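Local coordinates for protein L-threonine-O-3-phosphate decarboxylase (Porphyromonas gingivalis, PDB 3FKD) that probably decarboxylates L-threonine O-3-phosphate, with pyridoxal 5'-phosphate as its likely cofactor, in an aminotransferase class I and II fold, at residues E291-M296 with A334-F338; Y300-I304 with L330-A334; L267-E271 with L282-K286; V18-T23 with R319-Q323. All coordinates share one frame; numbering follows the deposited sequence.

All four contacts lie in the small, peripheral part of this aminotransferase-type fold, around a five-stranded sheet and the helices packed on it. Contacts 1 and 2, with centres about 7 Å apart, share A334 of helix 325-339 and are joined where M302 N approaches M296 O at 2.8 Å. Contact 3 is the outer hairpin of the sheet, and its L284 and L267 pack against residues of contact 1. Contact 4 involves the opposite outermost strand; F20 N approaches L303 O of contact 2 at 2.7 Å. Contacts 3 and 4 are about 17 Å apart between centres. Contact 4 lies closest to the middle of the chain, about 14 Å from its centre.

Contact 1 of 4, residues E291-M296 with A334-F338; sequences ELKKYM and ALETF
Y295 and F338 carry a helix-helix packing between helices 289-298 and 325-339, whose local axes pass 10.5 Å apart at 123° and so run more nearly antiparallel than parallel. The two rings form an edge-to-face pair: the CD1 corner of F338 is directed at one face of Y295, toward its rim, with the centroids 5.2 Å apart and the planes inclined at 60°. F338 reaches this far because its CG stands anti to the backbone N (chi1 179°), which sends the ring across to the other helix. L292 lies over a face of the F338 ring, its CD1 methyl 3.6 Å from the centroid of F338 in a CH-pi contact. That methyl does double duty, since L292 CD1 also meets L335 CD1 at 3.6 Å, the two leucines crossing at about a right angle. At its edge the Y295 ring brings CE2 to within 3.4 Å of A334 O, an oxygen that already accepts from F338 N one helical turn on. One residue on from Y295, the doubly bent selenomethionine M296 folds its terminal CE against A334 CB, 3.4 Å away. The apolar side of this helix pair continues into the sheet: L292 rests on I304 and L284, F338 on L284, and L335 on L282, while A334 also touches M302 of strand 302-306.

Contact 2 of 4, residues Y300-I304 with L330-A334; sequences YNMLI and LFIKA
M302 and F331 form a Met-aromatic contact at the place where helix 325-339 lies over strand 302-306, part of the layered helix-on-sheet architecture of the small domain. The selenium of M302, a selenomethionine, sits 3.7 Å from F331 CB and 5.1 Å from the centroid of the F331 ring. It approaches obliquely, 65° off the ring normal, and so grazes the root of the ring instead of covering it. A bend at the last torsion (chi3 -111°) turns the terminal methyl away from the ring and into the helix, where M302 CE touches A334 CB at 3.6 Å and also L330 O at 3.6 Å. L330 CG lies 4.1 Å from M302 CE. In this way one side chain touches three residues of a single helical turn, L330, F331 and A334. Two residues on from M302, I304 turns its CG2 methyl to the edge of F331, near the ring plane, 4.0 Å from CE1. The buried F331 ring has more aromatic company: it meets F260 edge-to-face and the ring of F20 at about 50°. The main chain of L303 pairs with V18 and F20, which joins this strand to strand 18-19. In the loop that leads into the strand, Y300 lays a ring face against the helix, with CG 3.8 Å from A334 CB and A334 CA standing 3.9 Å above the centroid of Y300, almost exactly on the ring normal.

Contact 3 of 4, residues L267-E271 with L282-K286; sequences LDGVE and LRLKK
E271 and R283 face each other as the hydrogen-bonded pair of an antiparallel hairpin, strand 270-272 against strand 279-284. E271 N gives a bond to R283 O (2.9 Å), and E271 O takes one from R283 N (2.7 Å), each close to straight; E271 O also takes a CA-H...O contact from L282 CA. A third bond, from K285 N to G269 O at 2.7 Å, continues the pairing at the open end of the hairpin. G269 has a phi of 110°, a backbone shape that favours glycine. V270 and L284, between these bonds, make the non-hydrogen-bonded pair, where R283 O gains a further CA-H...O contact from V270 CA at 3.3 Å and the side chains lie alongside, V270 CG1 3.6 Å from L284 CD2. The E271 and R283 side chains lie side by side, but their carboxylate and guanidinium planes are turned 86° apart and OE1 of E271 meets only the aliphatic CD of R283, at 3.8 Å; R283 NE is instead satisfied by the hydroxyl of Y317. K285 curls over G269, its NZ 4.5 Å from D268 OD2, beyond a salt bridge. Strand 279-284 bonds on its other edge through L282 and L284 to V318 and S316, so it lies between strand 317-321 and 270-272, an outermost strand of the sheet, and helix 325-339 covers the apolar face, with L339 on V270 and L335 on L282.

Contact 4 of 4, residues V18-T23 with R319-Q323; sequences VNFSTT and RITTQ
With CG set beside its own backbone N (chi1 -63°) and the chain bent at the next torsion (chi2 -50°), Q323 folds back over the F20 ring, its CG 3.7 Å from the ring centroid in a CH-pi contact. The amide beyond stands 81° from the ring plane; NE2 of Q323 gives a bond to T321 O, two residues back, at 2.9 Å from above the carbonyl plane, though N19 O crowds the modelled amide and its exact placement is doubtful. R319, kinked near its end, sends NH2 to S21 O at 2.8 Å; the oxygen lies in the guanidinium plane. Over the middle of that flat group comes T23, whose CG2 methyl is 3.5 Å from R319 CZ and whose OG1 bonds to the hydroxyl of Y169. Along the backbone, T321 N bonds to F20 O at 3.0 Å. T321 OG1 also donates to T22 O, though the modelled separation is so short as to be doubtful. N19 OD1 accepts from S21 N (2.9 Å), an Asx turn, and additionally from S21 OG (2.8 Å). The carbonyls of F20 and S21, and less surely that of T22, all turn to strand 317-321, which probably holds the chain on its path after strand 18-19. The R319 guanidinium, held at an edge and over a face, with a weak bond from NH1 to N140 OD1, is probably restricted in rotation.

Contact 1 of 4, residues E291-M296 with A334-F338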
# COMPACT_ATOMS: atom_id res chain seq x y z
N GLU A 291 11.52 18.39 25.43
CA GLU A 291 11.58 19.82 25.79
C GLU A 291 11.94 20.72 24.61
O GLU A 291 11.25 21.68 24.33
CB GLU A 291 12.56 20.06 26.92
CG GLU A 291 12.04 19.74 28.30
CD GLU A 291 13.16 19.80 29.37
OE1 GLU A 291 14.17 20.52 29.14
OE2 GLU A 291 13.03 19.12 30.42
N LEU A 292 13.05 20.42 23.94
CA LEU A 292 13.51 21.23 22.82
C LEU A 292 12.48 21.35 21.69
O LEU A 292 12.30 22.45 21.16
CB LEU A 292 14.84 20.70 22.25
CG LEU A 292 15.54 21.58 21.19
CD1 LEU A 292 15.76 23.03 21.66
CD2 LEU A 292 16.86 20.97 20.79
N LYS A 293 11.81 20.24 21.37
CA LYS A 293 10.93 20.15 20.22
C LYS A 293 9.63 20.96 20.38
O LYS A 293 9.08 21.50 19.41
CB LYS A 293 10.59 18.68 19.92
CG LYS A 293 9.44 18.48 18.94
CD LYS A 293 9.00 17.01 18.82
CE LYS A 293 7.91 16.81 17.71
NZ LYS A 293 7.12 15.58 17.98
N LYS A 294 9.14 21.00 21.61
CA LYS A 294 7.95 21.76 21.96
C LYS A 294 8.18 23.29 21.88
O LYS A 294 7.30 24.05 21.46
CB LYS A 294 7.52 21.35 23.35
CG LYS A 294 6.33 22.09 23.87
CD LYS A 294 6.47 22.36 25.37
CE LYS A 294 5.11 22.59 26.00
NZ LYS A 294 4.43 21.28 26.20
N TYR A 295 9.36 23.71 22.30
CA TYR A 295 9.77 25.12 22.30
C TYR A 295 9.96 25.67 20.86
O TYR A 295 9.29 26.61 20.45
CB TYR A 295 11.09 25.19 23.06
CG TYR A 295 11.77 26.53 23.08
CD1 TYR A 295 11.46 27.46 24.08
CD2 TYR A 295 12.74 26.87 22.14
CE1 TYR A 295 12.08 28.69 24.14
CE2 TYR A 295 13.36 28.11 22.18
CZ TYR A 295 13.02 29.02 23.19
OH TYR A 295 13.61 30.26 23.26
N MSE A 296 10.89 25.06 20.13
CA MSE A 296 11.09 25.30 18.73
C MSE A 296 9.77 25.36 17.93
O MSE A 296 9.61 26.19 17.06
CB MSE A 296 12.02 24.22 18.17
CG MSE A 296 13.35 24.16 18.87
SE MSE A 296 14.40 25.83 18.62
CE MSE A 296 14.97 25.51 16.76
N ALA A 334 17.05 30.47 17.44
CA ALA A 334 15.99 29.73 18.08
C ALA A 334 16.59 28.83 19.15
O ALA A 334 16.13 28.81 20.28
CB ALA A 334 15.24 28.91 17.05
N LEU A 335 17.63 28.10 18.79
CA LEU A 335 18.27 27.18 19.73
C LEU A 335 19.03 27.90 20.89
O LEU A 335 18.82 27.60 22.09
CB LEU A 335 19.18 26.22 18.94
CG LEU A 335 19.89 25.11 19.71
CD1 LEU A 335 18.90 24.37 20.56
CD2 LEU A 335 20.60 24.20 18.73
N GLU A 336 19.90 28.83 20.53
CA GLU A 336 20.63 29.65 21.48
C GLU A 336 19.69 30.20 22.53
O GLU A 336 19.97 30.16 23.73
CB GLU A 336 21.32 30.80 20.75
CG GLU A 336 22.44 31.38 21.53
CD GLU A 336 23.51 32.02 20.64
OE1 GLU A 336 23.29 32.07 19.39
OE2 GLU A 336 24.55 32.46 21.21
N THR A 337 18.55 30.69 22.07
CA THR A 337 17.53 31.21 22.96
C THR A 337 17.03 30.14 23.95
O THR A 337 16.76 30.43 25.12
CB THR A 337 16.39 31.76 22.13
OG1 THR A 337 16.87 32.90 21.43
CG2 THR A 337 15.24 32.19 23.01
N PHE A 338 16.91 28.92 23.45
CA PHE A 338 16.55 27.81 24.29
C PHE A 338 17.61 27.60 25.38
O PHE A 338 17.33 27.68 26.57
CB PHE A 338 16.38 26.53 23.47
CG PHE A 338 16.02 25.31 24.30
CD1 PHE A 338 14.74 25.16 24.83
CD2 PHE A 338 16.96 24.32 24.57
CE1 PHE A 338 14.41 24.06 25.60
CE2 PHE A 338 16.63 23.22 25.34
CZ PHE A 338 15.36 23.09 25.86

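Contact 2 of 4, residues Y300-I304 with L330-A334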
# COMPACT_ATOMS: atom_id res chain seq x y z
N TYR A 300 9.07 29.18 18.13
CA TYR A 300 9.73 29.58 16.91
C TYR A 300 9.21 28.93 15.60
O TYR A 300 9.81 29.12 14.55
CB TYR A 300 11.23 29.36 17.10
CG TYR A 300 11.91 30.47 17.88
CD1 TYR A 300 12.37 31.61 17.22
CD2 TYR A 300 12.10 30.38 19.26
CE1 TYR A 300 12.98 32.63 17.90
CE2 TYR A 300 12.70 31.41 19.96
CZ TYR A 300 13.15 32.53 19.27
OH TYR A 300 13.78 33.57 19.94
N ASN A 301 8.11 28.16 15.66
CA ASN A 301 7.49 27.64 14.44
C ASN A 301 8.36 26.70 13.63
O ASN A 301 8.23 26.62 12.41
CB ASN A 301 7.12 28.79 13.53
CG ASN A 301 6.10 29.71 14.15
OD1 ASN A 301 4.95 29.28 14.43
ND2 ASN A 301 6.50 30.99 14.37
N MSE A 302 9.26 26.00 14.31
CA MSE A 302 10.17 25.09 13.67
C MSE A 302 9.97 23.68 14.17
O MSE A 302 9.96 23.44 15.38
CB MSE A 302 11.61 25.51 13.94
CG MSE A 302 12.06 26.64 13.06
SE MSE A 302 13.74 27.45 13.64
CE MSE A 302 13.07 29.20 14.24
N LEU A 303 9.84 22.74 13.25
CA LEU A 303 9.72 21.35 13.66
C LEU A 303 11.04 20.59 13.63
O LEU A 303 11.81 20.69 12.70
CB LEU A 303 8.61 20.60 12.87
CG LEU A 303 8.23 19.25 13.50
CD1 LEU A 303 7.57 19.43 14.85
CD2 LEU A 303 7.30 18.42 12.61
N ILE A 304 11.28 19.80 14.67
CA ILE A 304 12.47 18.96 14.77
C ILE A 304 12.02 17.54 15.09
O ILE A 304 10.93 17.35 15.60
CB ILE A 304 13.43 19.46 15.87
CG1 ILE A 304 12.86 19.19 17.26
CG2 ILE A 304 13.63 20.91 15.74
CD1 ILE A 304 13.77 19.54 18.34
N LEU A 330 18.47 31.15 11.27
CA LEU A 330 17.39 31.46 12.18
C LEU A 330 17.05 30.31 13.16
O LEU A 330 16.40 30.53 14.19
CB LEU A 330 16.18 31.83 11.34
CG LEU A 330 14.91 32.15 12.09
CD1 LEU A 330 15.22 33.03 13.29
CD2 LEU A 330 13.94 32.83 11.09
N PHE A 331 17.49 29.10 12.85
CA PHE A 331 17.31 27.99 13.76
C PHE A 331 18.37 28.03 14.86
O PHE A 331 18.14 27.61 15.98
CB PHE A 331 17.34 26.66 12.99
CG PHE A 331 17.50 25.46 13.85
CD1 PHE A 331 16.48 24.54 13.97
CD2 PHE A 331 18.68 25.22 14.53
CE1 PHE A 331 16.63 23.41 14.76
CE2 PHE A 331 18.84 24.10 15.33
CZ PHE A 331 17.82 23.20 15.45
N ILE A 332 19.55 28.54 14.51
CA ILE A 332 20.61 28.73 15.49
C ILE A 332 20.26 29.73 16.62
O ILE A 332 20.62 29.51 17.77
CB ILE A 332 21.90 29.18 14.80
CG1 ILE A 332 22.37 28.12 13.84
CG2 ILE A 332 22.98 29.51 15.86
CD1 ILE A 332 23.27 27.13 14.50
N LYS A 333 19.58 30.83 16.30
CA LYS A 333 19.11 31.73 17.34
C LYS A 333 18.03 31.03 18.14
O LYS A 333 18.09 30.97 19.37
CB LYS A 333 18.58 33.01 16.72
CG LYS A 333 19.62 33.63 15.82
CD LYS A 333 19.43 35.14 15.59
CE LYS A 333 20.70 35.73 14.98
NZ LYS A 333 20.44 36.91 14.07
N ALA A 334 17.05 30.47 17.44
CA ALA A 334 15.99 29.73 18.08
C ALA A 334 16.59 28.83 19.15
O ALA A 334 16.13 28.81 20.28
CB ALA A 334 15.24 28.91 17.05

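Contact 3 of 4, residues L267-E271 with L282-K286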
# COMPACT_ATOMS: atom_id res chain seq x y z
N LEU A 267 27.91 26.43 19.60
CA LEU A 267 26.97 26.63 20.69
C LEU A 267 27.46 25.84 21.88
O LEU A 267 28.04 24.77 21.72
CB LEU A 267 25.54 26.23 20.29
CG LEU A 267 24.67 27.43 19.89
CD1 LEU A 267 25.43 28.31 18.92
CD2 LEU A 267 23.31 27.02 19.34
N ASP A 268 27.25 26.40 23.07
CA ASP A 268 27.56 25.68 24.30
C ASP A 268 26.34 24.96 24.90
O ASP A 268 25.29 25.56 25.11
CB ASP A 268 28.22 26.59 25.33
CG ASP A 268 29.74 26.45 25.34
OD1 ASP A 268 30.47 27.43 24.98
OD2 ASP A 268 30.21 25.33 25.72
N GLY A 269 26.51 23.67 25.16
CA GLY A 269 25.46 22.89 25.74
C GLY A 269 24.92 21.90 24.73
O GLY A 269 24.05 21.09 25.07
N VAL A 270 25.42 21.99 23.49
CA VAL A 270 25.05 21.05 22.46
C VAL A 270 26.22 20.52 21.67
O VAL A 270 27.15 21.24 21.32
CB VAL A 270 23.99 21.59 21.47
CG1 VAL A 270 22.84 22.19 22.21
CG2 VAL A 270 24.60 22.59 20.48
N GLU A 271 26.13 19.24 21.35
CA GLU A 271 27.15 18.51 20.63
C GLU A 271 26.53 17.88 19.36
O GLU A 271 25.51 17.19 19.44
CB GLU A 271 27.70 17.44 21.57
CG GLU A 271 28.38 16.27 20.89
CD GLU A 271 29.07 15.33 21.90
OE1 GLU A 271 28.36 14.66 22.70
OE2 GLU A 271 30.32 15.27 21.86
N LEU A 282 21.95 15.72 16.84
CA LEU A 282 22.58 16.52 17.87
C LEU A 282 22.15 16.12 19.31
O LEU A 282 21.00 15.71 19.56
CB LEU A 282 22.46 18.02 17.59
CG LEU A 282 21.34 18.95 18.07
CD1 LEU A 282 20.96 18.76 19.56
CD2 LEU A 282 21.82 20.38 17.81
N ARG A 283 23.11 16.22 20.22
CA ARG A 283 22.90 15.89 21.64
C ARG A 283 22.81 17.14 22.50
O ARG A 283 23.69 18.01 22.43
CB ARG A 283 24.05 15.03 22.15
CG ARG A 283 23.67 14.07 23.26
CD ARG A 283 24.92 13.47 23.86
NE ARG A 283 24.68 12.09 24.26
CZ ARG A 283 24.59 11.67 25.51
NH1 ARG A 283 24.36 10.40 25.78
NH2 ARG A 283 24.73 12.55 26.50
N LEU A 284 21.75 17.24 23.27
CA LEU A 284 21.70 18.26 24.31
C LEU A 284 22.51 17.79 25.51
O LEU A 284 22.27 16.70 26.01
CB LEU A 284 20.27 18.51 24.73
CG LEU A 284 19.37 18.96 23.59
CD1 LEU A 284 18.10 19.54 24.15
CD2 LEU A 284 20.07 20.00 22.78
N LYS A 285 23.50 18.58 25.93
CA LYS A 285 24.21 18.35 27.20
C LYS A 285 23.20 18.36 28.35
O LYS A 285 23.18 17.45 29.17
CB LYS A 285 25.28 19.42 27.42
CG LYS A 285 25.60 19.71 28.90
CD LYS A 285 26.00 21.20 29.16
CE LYS A 285 27.39 21.56 28.65
NZ LYS A 285 27.54 23.02 28.44
N LYS A 286 22.33 19.36 28.39
CA LYS A 286 21.20 19.36 29.34
C LYS A 286 19.90 19.77 28.64
O LYS A 286 19.91 20.50 27.65
CB LYS A 286 21.49 20.32 30.51
CG LYS A 286 22.82 20.07 31.28
CD LYS A 286 22.74 18.91 32.32
CE LYS A 286 24.16 18.42 32.76
NZ LYS A 286 25.04 19.46 33.40

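Contact 4 of 4, residues V18-T23 with R319-Q323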
# COMPACT_ATOMS: atom_id res chain seq x y z
N VAL A 18 8.67 25.74 9.39
CA VAL A 18 9.88 25.23 8.75
C VAL A 18 10.26 23.85 9.31
O VAL A 18 10.41 23.70 10.54
CB VAL A 18 11.05 26.21 8.95
CG1 VAL A 18 12.34 25.71 8.25
CG2 VAL A 18 10.63 27.60 8.47
N ASN A 19 10.41 22.87 8.43
CA ASN A 19 10.53 21.49 8.87
C ASN A 19 11.96 20.95 8.86
O ASN A 19 12.57 20.87 7.81
CB ASN A 19 9.64 20.58 8.05
CG ASN A 19 9.33 19.29 8.77
OD1 ASN A 19 9.95 18.96 9.77
ND2 ASN A 19 8.37 18.56 8.26
N PHE A 20 12.46 20.60 10.05
CA PHE A 20 13.83 20.12 10.26
C PHE A 20 13.75 18.62 10.64
O PHE A 20 14.76 17.95 10.82
CB PHE A 20 14.57 20.93 11.38
CG PHE A 20 14.87 22.38 11.02
CD1 PHE A 20 16.09 22.74 10.48
CD2 PHE A 20 13.93 23.36 11.23
CE1 PHE A 20 16.36 24.07 10.12
CE2 PHE A 20 14.20 24.67 10.89
CZ PHE A 20 15.41 25.02 10.32
N SER A 21 12.54 18.08 10.73
CA SER A 21 12.32 16.73 11.26
C SER A 21 12.24 15.57 10.24
O SER A 21 12.11 14.42 10.64
CB SER A 21 11.05 16.74 12.08
OG SER A 21 9.94 16.57 11.22
N THR A 22 12.28 15.87 8.94
CA THR A 22 12.16 14.83 7.94
C THR A 22 13.47 14.57 7.20
O THR A 22 14.26 15.47 7.00
CB THR A 22 10.93 15.05 6.95
OG1 THR A 22 11.28 15.89 5.84
CG2 THR A 22 9.70 15.63 7.68
N THR A 23 13.71 13.33 6.82
CA THR A 23 14.85 13.00 6.00
C THR A 23 14.42 12.98 4.55
O THR A 23 15.01 12.29 3.74
CB THR A 23 15.47 11.65 6.38
OG1 THR A 23 14.48 10.62 6.30
CG2 THR A 23 16.05 11.70 7.82
N ARG A 319 17.12 14.48 15.82
CA ARG A 319 17.62 14.41 14.45
C ARG A 319 17.26 15.73 13.75
O ARG A 319 16.12 16.18 13.84
CB ARG A 319 16.99 13.21 13.68
CG ARG A 319 17.73 12.89 12.35
CD ARG A 319 17.06 11.84 11.55
NE ARG A 319 15.71 12.26 11.26
CZ ARG A 319 14.69 11.45 11.03
NH1 ARG A 319 14.85 10.12 11.04
NH2 ARG A 319 13.51 11.98 10.79
N ILE A 320 18.24 16.33 13.07
CA ILE A 320 18.04 17.57 12.32
C ILE A 320 18.48 17.47 10.85
O ILE A 320 19.62 17.09 10.57
CB ILE A 320 18.86 18.72 12.92
CG1 ILE A 320 18.71 18.79 14.45
CG2 ILE A 320 18.51 20.05 12.23
CD1 ILE A 320 17.68 19.75 14.92
N THR A 321 17.59 17.82 9.91
CA THR A 321 17.95 17.96 8.50
C THR A 321 18.20 19.41 8.08
O THR A 321 17.32 20.26 8.22
CB THR A 321 16.86 17.42 7.55
OG1 THR A 321 16.45 16.13 8.00
CG2 THR A 321 17.37 17.33 6.09
N THR A 322 19.38 19.66 7.54
CA THR A 322 19.72 20.96 6.94
C THR A 322 18.64 21.49 5.98
O THR A 322 18.34 20.89 4.97
CB THR A 322 21.04 20.82 6.19
OG1 THR A 322 22.02 20.31 7.09
CG2 THR A 322 21.49 22.16 5.50
N GLN A 323 18.09 22.64 6.33
CA GLN A 323 17.13 23.36 5.52
C GLN A 323 17.87 24.48 4.76
O GLN A 323 19.04 24.34 4.47
CB GLN A 323 16.00 23.88 6.40
CG GLN A 323 15.19 22.74 7.08
CD GLN A 323 14.72 21.63 6.06
OE1 GLN A 323 14.05 21.93 5.08
NE2 GLN A 323 15.13 20.39 6.29